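Local coordinates for glutathione S-transferase (Cupriavidus metallidurans, PDB 4MK3), which binds glutathione sulfinic acid in the crystal and is probably a glutathione transferase, at residues A207-E210 with K211-R215. Numbering follows the deposited sequence.
Sequences AFQE and KIEKR
Phe-208 CG and Ile-212 CG1 each stand anti to their own backbone N, with chi1 at 166° and -154°. The two side chains therefore run alongside each other on one flank of the helix. Ile-212 CD1 meets the ring at its far end, 3.8 Å from Phe-208 CZ. The CG2 branch of Ile-212 turns to Gln-209 instead and lies against its amide, 3.7 Å from Gln-209 OE1. Gln-209 NE2 hydrogen-bonds to Gly-183 O and to a water.

That water bridges to Glu-213 OE1, with 2.8 Å between the water oxygen and OE1. Glu-213 folds back over the helix because CG sits between its own N and carbonyl carbon (chi1 73°). Its CG packs 3.2 Å from Gln-209 O, the acceptor of the hydrogen bond from Glu-213 N. A second water is held by Glu-210 O, and its link to Glu-213 OE2 is doubtful.

Ile-212 N donates a helical hydrogen bond to Phe-208 O (3.0 Å). A type I turn from Ile-212 to Arg-215 follows and leads into helix 216-219, where Arg-215 is the N-cap residue.

The contact lies in the all-helical C-terminal domain of the GST fold. Phe-208 and Gln-209 pack on helix 177-192, and Gln-209 also touches helix 198-201. Arg-215 forms a salt bridge with Glu-43 of helix 32-44, tying this turn to the N-terminal domain.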
# COMPACT_ATOMS: atom_id res chain seq x y z
N ALA A 207 -26.18 -5.66 -0.75
CA ALA A 207 -26.49 -6.71 -1.71
C ALA A 207 -25.21 -7.40 -2.19
O ALA A 207 -25.15 -8.62 -2.33
CB ALA A 207 -27.28 -6.12 -2.88
N PHE A 208 -24.19 -6.59 -2.44
CA PHE A 208 -22.87 -7.10 -2.81
C PHE A 208 -22.34 -8.04 -1.76
O PHE A 208 -21.89 -9.14 -2.08
CB PHE A 208 -21.93 -5.91 -3.03
CG PHE A 208 -20.47 -6.28 -3.09
CD1 PHE A 208 -19.71 -6.34 -1.93
CD2 PHE A 208 -19.87 -6.53 -4.30
CE1 PHE A 208 -18.38 -6.65 -1.98
CE2 PHE A 208 -18.51 -6.88 -4.34
CZ PHE A 208 -17.79 -6.94 -3.18
N GLN A 209 -22.39 -7.63 -0.50
CA GLN A 209 -21.77 -8.42 0.55
C GLN A 209 -22.52 -9.72 0.79
O GLN A 209 -21.92 -10.77 1.06
CB GLN A 209 -21.64 -7.62 1.85
CG GLN A 209 -20.67 -8.27 2.84
CD GLN A 209 -19.23 -8.21 2.40
OE1 GLN A 209 -18.87 -7.51 1.46
NE2 GLN A 209 -18.38 -8.96 3.07
N GLU A 210 -23.84 -9.67 0.67
CA GLU A 210 -24.66 -10.86 0.85
C GLU A 210 -24.30 -11.92 -0.18
O GLU A 210 -24.29 -13.12 0.11
CB GLU A 210 -26.14 -10.49 0.75
CG GLU A 210 -26.66 -9.77 1.98
CD GLU A 210 -28.17 -9.61 1.98
OE1 GLU A 210 -28.71 -9.03 2.95
OE2 GLU A 210 -28.82 -10.07 1.01
N LYS A 211 -23.97 -11.48 -1.38
CA LYS A 211 -23.57 -12.39 -2.44
C LYS A 211 -22.15 -12.91 -2.23
O LYS A 211 -21.88 -14.12 -2.30
CB LYS A 211 -23.65 -11.66 -3.78
CG LYS A 211 -23.26 -12.49 -4.95
CD LYS A 211 -23.67 -11.81 -6.24
CE LYS A 211 -22.96 -10.47 -6.43
NZ LYS A 211 -23.13 -10.04 -7.85
N ILE A 212 -21.21 -12.02 -1.96
CA ILE A 212 -19.83 -12.43 -1.92
C ILE A 212 -19.59 -13.38 -0.75
O ILE A 212 -18.75 -14.30 -0.84
CB ILE A 212 -18.87 -11.23 -1.93
CG1 ILE A 212 -17.51 -11.65 -2.52
CG2 ILE A 212 -18.76 -10.63 -0.55
CD1 ILE A 212 -16.58 -10.49 -2.70
N GLU A 213 -20.33 -13.22 0.35
CA GLU A 213 -20.08 -14.03 1.53
C GLU A 213 -20.59 -15.47 1.35
O GLU A 213 -20.32 -16.33 2.18
CB GLU A 213 -20.68 -13.39 2.77
CG GLU A 213 -22.19 -13.47 2.83
CD GLU A 213 -22.79 -12.62 3.92
OE1 GLU A 213 -22.05 -11.87 4.59
OE2 GLU A 213 -24.01 -12.70 4.09
N LYS A 214 -21.32 -15.72 0.27
CA LYS A 214 -21.72 -17.07 -0.09
C LYS A 214 -20.66 -17.83 -0.89
O LYS A 214 -20.80 -19.03 -1.11
CB LYS A 214 -23.02 -17.03 -0.88
CG LYS A 214 -24.21 -16.65 -0.06
CD LYS A 214 -25.43 -16.48 -0.96
CE LYS A 214 -26.65 -16.06 -0.18
NZ LYS A 214 -27.81 -15.93 -1.10
N ARG A 215 -19.61 -17.14 -1.31
CA ARG A 215 -18.53 -17.81 -2.03
C ARG A 215 -17.74 -18.67 -1.05
O ARG A 215 -17.51 -18.28 0.09
CB ARG A 215 -17.60 -16.81 -2.70
CG ARG A 215 -18.28 -16.02 -3.83
CD ARG A 215 -17.30 -15.15 -4.57
NE ARG A 215 -16.40 -15.91 -5.42
CZ ARG A 215 -16.63 -16.20 -6.70
NH1 ARG A 215 -17.76 -15.79 -7.29
NH2 ARG A 215 -15.73 -16.88 -7.40
O HOH W 1 -19.43 -11.00 5.07
O HOH W 2 -25.37 -14.02 2.54